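Local coordinates for soluble cytochrome b558 (Ectothiorhodospira shaposhnikovii, PDB 1CXY), which probably carries electrons as a soluble bacterial member of the cytochrome b5 family, holding a heme whose iron is bound by two axial histidines, at residues T6-H18 with R76-L86. Residues are numbered along the deposited sequence; the frame is centred on the assembly and turned at random.
With HEM (protoporphyrin IX containing Fe), chain B.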
loop_
_atom_site.group_PDB
_atom_site.type_symbol
_atom_site.label_atom_id
_atom_site.label_comp_id
_atom_site.label_asym_id
_atom_site.label_seq_id
_atom_site.Cartn_x
_atom_site.Cartn_y
_atom_site.Cartn_z
ATOM N N THR A 6 20.769 3.755 -1.813
ATOM C CA THR A 6 19.932 4.496 -0.861
ATOM C C THR A 6 18.501 4.506 -1.406
ATOM O O THR A 6 18.351 4.353 -2.618
ATOM C CB THR A 6 20.411 5.929 -0.609
ATOM O OG1 THR A 6 19.625 6.512 0.445
ATOM C CG2 THR A 6 20.276 6.788 -1.849
ATOM N N LEU A 7 17.516 4.578 -0.517
ATOM C CA LEU A 7 16.149 4.553 -0.988
ATOM C C LEU A 7 15.804 5.764 -1.850
ATOM O O LEU A 7 15.955 6.901 -1.429
ATOM C CB LEU A 7 15.132 4.506 0.166
ATOM C CG LEU A 7 15.019 3.127 0.828
ATOM C CD1 LEU A 7 14.564 3.280 2.273
ATOM C CD2 LEU A 7 14.049 2.243 0.074
ATOM N N PRO A 8 15.190 5.471 -2.988
ATOM C CA PRO A 8 14.603 6.520 -3.813
ATOM C C PRO A 8 13.608 7.339 -3.013
ATOM O O PRO A 8 12.933 6.828 -2.103
ATOM C CB PRO A 8 13.904 5.745 -4.922
ATOM C CG PRO A 8 14.677 4.474 -5.033
ATOM C CD PRO A 8 15.017 4.128 -3.584
ATOM N N VAL A 9 13.465 8.612 -3.390
ATOM C CA VAL A 9 12.502 9.470 -2.726
ATOM C C VAL A 9 11.405 9.840 -3.722
ATOM O O VAL A 9 11.738 10.257 -4.838
ATOM C CB VAL A 9 13.136 10.773 -2.188
ATOM C CG1 VAL A 9 12.008 11.575 -1.559
ATOM C CG2 VAL A 9 14.219 10.435 -1.179
ATOM N N PHE A 10 10.158 9.729 -3.321
ATOM C CA PHE A 10 9.030 10.025 -4.190
ATOM C C PHE A 10 8.173 11.128 -3.593
ATOM O O PHE A 10 8.233 11.359 -2.379
ATOM C CB PHE A 10 8.123 8.780 -4.319
ATOM C CG PHE A 10 8.852 7.596 -4.910
ATOM C CD1 PHE A 10 9.415 6.605 -4.117
ATOM C CD2 PHE A 10 8.891 7.430 -6.292
ATOM C CE1 PHE A 10 10.052 5.516 -4.690
ATOM C CE2 PHE A 10 9.548 6.353 -6.865
ATOM C CZ PHE A 10 10.130 5.394 -6.058
ATOM N N THR A 11 7.291 11.726 -4.386
ATOM C CA THR A 11 6.315 12.642 -3.800
ATOM C C THR A 11 4.951 11.956 -3.814
ATOM O O THR A 11 4.765 10.984 -4.550
ATOM C CB THR A 11 6.164 13.914 -4.646
ATOM O OG1 THR A 11 5.718 13.467 -5.949
ATOM C CG2 THR A 11 7.471 14.680 -4.756
ATOM N N LEU A 12 3.961 12.525 -3.121
ATOM C CA LEU A 12 2.608 11.978 -3.216
ATOM C C LEU A 12 2.058 12.099 -4.636
ATOM O O LEU A 12 1.246 11.270 -5.032
ATOM C CB LEU A 12 1.656 12.643 -2.222
ATOM C CG LEU A 12 1.806 12.154 -0.771
ATOM C CD1 LEU A 12 0.874 12.932 0.146
ATOM C CD2 LEU A 12 1.504 10.667 -0.655
ATOM N N GLU A 13 2.484 13.112 -5.379
ATOM C CA GLU A 13 2.011 13.278 -6.758
ATOM C C GLU A 13 2.456 12.139 -7.656
ATOM O O GLU A 13 1.710 11.710 -8.548
ATOM C CB GLU A 13 2.489 14.643 -7.262
ATOM C CG GLU A 13 1.708 15.768 -6.568
ATOM C CD GLU A 13 2.033 15.976 -5.107
ATOM O OE1 GLU A 13 3.177 15.796 -4.635
ATOM O OE2 GLU A 13 1.109 16.335 -4.326
ATOM N N GLN A 14 3.688 11.666 -7.436
ATOM C CA GLN A 14 4.202 10.528 -8.201
ATOM C C GLN A 14 3.460 9.254 -7.811
ATOM O O GLN A 14 3.018 8.486 -8.665
ATOM C CB GLN A 14 5.694 10.345 -7.925
ATOM C CG GLN A 14 6.532 11.451 -8.570
ATOM C CD GLN A 14 7.945 11.376 -8.020
ATOM O OE1 GLN A 14 8.417 12.335 -7.407
ATOM N NE2 GLN A 14 8.601 10.230 -8.245
ATOM N N VAL A 15 3.269 9.068 -6.491
ATOM C CA VAL A 15 2.487 7.893 -6.059
ATOM C C VAL A 15 1.102 7.881 -6.675
ATOM O O VAL A 15 0.630 6.825 -7.101
ATOM C CB VAL A 15 2.354 7.837 -4.528
ATOM C CG1 VAL A 15 1.511 6.653 -4.068
ATOM C CG2 VAL A 15 3.765 7.709 -3.934
ATOM N N ALA A 16 0.466 9.052 -6.836
ATOM C CA ALA A 16 -0.872 9.159 -7.386
ATOM C C ALA A 16 -0.962 8.764 -8.850
ATOM O O ALA A 16 -2.073 8.510 -9.322
ATOM C CB ALA A 16 -1.358 10.596 -7.196
ATOM N N GLU A 17 0.120 8.660 -9.590
ATOM C CA GLU A 17 0.101 8.207 -10.983
ATOM C C GLU A 17 -0.085 6.700 -11.109
ATOM O O GLU A 17 -0.300 6.113 -12.173
ATOM C CB GLU A 17 1.439 8.544 -11.670
ATOM C CG GLU A 17 1.633 10.040 -11.875
ATOM C CD GLU A 17 0.605 10.601 -12.843
ATOM O OE1 GLU A 17 0.529 10.059 -13.960
ATOM O OE2 GLU A 17 -0.160 11.507 -12.485
ATOM N N HIS A 18 0.096 5.993 -9.970
ATOM C CA HIS A 18 -0.009 4.552 -9.907
ATOM C C HIS A 18 -1.235 4.267 -9.032
ATOM O O HIS A 18 -1.160 3.812 -7.886
ATOM C CB HIS A 18 1.262 3.954 -9.289
ATOM C CG HIS A 18 2.493 4.388 -10.041
ATOM N ND1 HIS A 18 3.098 3.639 -11.023
ATOM C CD2 HIS A 18 3.218 5.535 -9.923
ATOM C CE1 HIS A 18 4.141 4.316 -11.465
ATOM N NE2 HIS A 18 4.258 5.459 -10.816
ATOM N N ARG A 76 5.303 -7.822 7.642
ATOM C CA ARG A 76 6.484 -8.368 6.958
ATOM C C ARG A 76 6.231 -8.480 5.467
ATOM O O ARG A 76 7.110 -8.180 4.645
ATOM C CB ARG A 76 6.894 -9.689 7.612
ATOM C CG ARG A 76 7.399 -9.399 9.030
ATOM C CD ARG A 76 7.910 -10.661 9.703
ATOM N NE ARG A 76 7.031 -11.805 9.675
ATOM C CZ ARG A 76 6.233 -12.262 10.638
ATOM N NH1 ARG A 76 6.114 -11.676 11.815
ATOM N NH2 ARG A 76 5.526 -13.376 10.425
ATOM N N LEU A 77 5.002 -8.876 5.105
ATOM C CA LEU A 77 4.664 -8.982 3.691
ATOM C C LEU A 77 4.644 -7.597 3.051
ATOM O O LEU A 77 5.162 -7.440 1.939
ATOM C CB LEU A 77 3.315 -9.662 3.486
ATOM C CG LEU A 77 3.161 -11.126 3.890
ATOM C CD1 LEU A 77 1.715 -11.539 3.598
ATOM C CD2 LEU A 77 4.125 -12.015 3.121
ATOM N N LEU A 78 4.109 -6.580 3.731
ATOM C CA LEU A 78 4.085 -5.224 3.180
ATOM C C LEU A 78 5.505 -4.733 2.894
ATOM O O LEU A 78 5.773 -4.194 1.835
ATOM C CB LEU A 78 3.384 -4.241 4.135
ATOM C CG LEU A 78 3.521 -2.742 3.794
ATOM C CD1 LEU A 78 2.904 -2.423 2.421
ATOM C CD2 LEU A 78 2.889 -1.845 4.845
ATOM N N GLN A 79 6.422 -4.962 3.856
ATOM C CA GLN A 79 7.784 -4.455 3.676
ATOM C C GLN A 79 8.495 -4.984 2.454
ATOM O O GLN A 79 9.290 -4.246 1.834
ATOM C CB GLN A 79 8.666 -4.710 4.927
ATOM C CG GLN A 79 9.846 -3.702 4.867
ATOM C CD GLN A 79 10.863 -4.006 5.963
ATOM O OE1 GLN A 79 11.733 -4.840 5.755
ATOM N NE2 GLN A 79 10.727 -3.338 7.092
ATOM N N ARG A 80 8.221 -6.193 2.007
ATOM C CA ARG A 80 8.809 -6.746 0.791
ATOM C C ARG A 80 8.505 -5.855 -0.411
ATOM O O ARG A 80 9.338 -5.835 -1.305
ATOM C CB ARG A 80 8.274 -8.158 0.552
ATOM C CG ARG A 80 8.698 -8.854 -0.729
ATOM N N TYR A 81 7.381 -5.149 -0.459
ATOM C CA TYR A 81 7.035 -4.356 -1.651
ATOM C C TYR A 81 7.544 -2.932 -1.548
ATOM O O TYR A 81 7.241 -2.092 -2.395
ATOM C CB TYR A 81 5.496 -4.400 -1.809
ATOM C CG TYR A 81 5.039 -5.823 -2.055
ATOM C CD1 TYR A 81 4.445 -6.530 -1.003
ATOM C CD2 TYR A 81 5.268 -6.450 -3.271
ATOM C CE1 TYR A 81 4.056 -7.840 -1.194
ATOM C CE2 TYR A 81 4.866 -7.770 -3.468
ATOM C CZ TYR A 81 4.285 -8.446 -2.405
ATOM O OH TYR A 81 3.903 -9.764 -2.560
ATOM N N LEU A 82 8.399 -2.628 -0.564
ATOM C CA LEU A 82 8.968 -1.298 -0.395
ATOM C C LEU A 82 9.749 -0.867 -1.628
ATOM O O LEU A 82 10.525 -1.659 -2.173
ATOM C CB LEU A 82 9.980 -1.316 0.774
ATOM C CG LEU A 82 10.673 0.020 1.074
ATOM C CD1 LEU A 82 9.626 0.980 1.614
ATOM C CD2 LEU A 82 11.778 -0.210 2.112
ATOM N N ILE A 83 9.588 0.367 -2.114
ATOM C CA ILE A 83 10.459 0.851 -3.188
ATOM C C ILE A 83 11.122 2.181 -2.842
ATOM O O ILE A 83 12.040 2.599 -3.565
ATOM C CB ILE A 83 9.761 0.966 -4.557
ATOM C CG1 ILE A 83 8.553 1.913 -4.476
ATOM C CG2 ILE A 83 9.315 -0.410 -5.060
ATOM C CD1 ILE A 83 7.977 2.331 -5.830
ATOM N N GLY A 84 10.703 2.871 -1.788
ATOM C CA GLY A 84 11.335 4.154 -1.435
ATOM C C GLY A 84 10.621 4.854 -0.287
ATOM O O GLY A 84 9.804 4.255 0.405
ATOM N N THR A 85 11.025 6.107 -0.051
ATOM C CA THR A 85 10.394 6.909 0.991
ATOM C C THR A 85 9.649 8.084 0.364
ATOM O O THR A 85 9.824 8.413 -0.813
ATOM C CB THR A 85 11.406 7.483 2.001
ATOM O OG1 THR A 85 12.319 8.321 1.284
ATOM C CG2 THR A 85 12.168 6.348 2.677
ATOM N N LEU A 86 8.786 8.688 1.156
ATOM C CA LEU A 86 7.977 9.820 0.729
ATOM C C LEU A 86 8.623 11.133 1.149
ATOM O O LEU A 86 9.047 11.197 2.324
ATOM C CB LEU A 86 6.600 9.642 1.385
ATOM C CG LEU A 86 5.423 10.433 0.839
ATOM C CD1 LEU A 86 5.155 10.032 -0.604
ATOM C CD2 LEU A 86 4.214 10.260 1.731
HETATM C CHA HEM B . -6.470 -8.818 5.683
HETATM C CHB HEM B . -7.952 -4.346 4.592
HETATM C CHC HEM B . -3.623 -3.416 2.651
HETATM C CHD HEM B . -2.091 -7.847 3.849
HETATM C C1A HEM B . -7.279 -7.730 5.458
HETATM C C2A HEM B . -8.712 -7.674 5.671
HETATM C C3A HEM B . -9.105 -6.423 5.393
HETATM C C4A HEM B . -7.931 -5.674 4.965
HETATM C CMA HEM B . -10.524 -5.815 5.457
HETATM C CAA HEM B . -9.592 -8.835 6.193
HETATM C CBA HEM B . -10.182 -8.633 7.628
HETATM C CGA HEM B . -9.170 -8.857 8.716
HETATM O O1A HEM B . -8.143 -9.527 8.437
HETATM O O2A HEM B . -9.376 -8.400 9.870
HETATM C C1B HEM B . -6.885 -3.683 4.007
HETATM C C2B HEM B . -6.880 -2.305 3.586
HETATM C C3B HEM B . -5.675 -2.037 3.079
HETATM C C4B HEM B . -4.906 -3.259 3.127
HETATM C CMB HEM B . -8.084 -1.350 3.791
HETATM C CAB HEM B . -5.160 -0.695 2.516
HETATM C CBB HEM B . -3.924 -0.242 2.732
HETATM C C1C HEM B . -2.838 -4.536 2.796
HETATM C C2C HEM B . -1.472 -4.671 2.346
HETATM C C3C HEM B . -1.034 -5.893 2.688
HETATM C C4C HEM B . -2.136 -6.560 3.379
HETATM C CMC HEM B . -0.719 -3.534 1.625
HETATM C CAC HEM B . 0.341 -6.567 2.519
HETATM C CBC HEM B . 1.091 -6.477 1.440
HETATM C C1D HEM B . -3.150 -8.479 4.473
HETATM C C2D HEM B . -3.064 -9.766 5.110
HETATM C C3D HEM B . -4.271 -10.028 5.623
HETATM C C4D HEM B . -5.139 -8.917 5.326
HETATM C CMD HEM B . -1.788 -10.641 5.148
HETATM C CAD HEM B . -4.724 -11.250 6.466
HETATM C CBD HEM B . -4.878 -10.787 7.943
HETATM C CGD HEM B . -3.630 -10.214 8.561
HETATM O O1D HEM B . -3.653 -9.131 9.181
HETATM O O2D HEM B . -2.561 -10.887 8.481
HETATM N NA HEM B . -6.834 -6.502 4.993
HETATM N NB HEM B . -5.652 -4.258 3.723
HETATM N NC HEM B . -3.219 -5.718 3.397
HETATM N ND HEM B . -4.425 -7.961 4.635
HETATM FE FE HEM B . -5.014 -6.087 4.223
HETATM O O HOH W 1 15.018 7.871 0.999
#
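Phe10 turns the rim of its ring to the strand 82-85: Ile83 O and Gly84 CA lie at its edge, in the ring plane, with Phe10 CE1 3.7 Å from Ile83 O. Ring carbons carry slightly positive hydrogens, which suits a carbonyl oxygen. The side chains of Phe10 and Ile83 cross at about a right angle, with Ile83 CD1 3.8 Å from Phe10 CZ; Ile83 chi1 of 58° places CG1 between the backbone N and carbonyl carbon, bringing the longer branch against the ring. Phe10 also packs edge-to-face with Trp25. Replacing Phe10 by an alanine is likely to open a gap beside Ile83 and take away the edge-to-face contact with Trp25.

Gly84 lets the two segments come close: a beta carbon there would run into Pro8 O and Phe10 CE1. With Ile83, it also forms a classic beta bulge opposite Val32. Leu7 covers this glycine, its CD2 3.6 Å from Gly84 CA, while its CD1 reaches the methyl of Thr85, whose hydroxyl shares a water with Leu7 O.

The backbones run parallel and join at a single bridge, Val9 with Thr85. Thr85 N gives its hydrogen to Pro8 O (2.9 Å), and Phe10 N gives its own to Thr85 O (2.9 Å), both nearly straight. Leu86 extends CD2 to Leu12 CD2 (3.6 Å), branched aliphatic tips meeting obliquely on the first turn of helix 12-15. Thr11 caps that helix, its hydroxyl taking the hydrogen of Gln14 N (3.1 Å), and Gln14 OE1 weakly accepts from Thr11 N, a capping box.

The touching residues lie away from the heme, which Leu77 and Leu78 reach; they set the first modelled residues beside the last strand, an outermost one of the antiparallel sheet, as in the cytochrome b5 fold.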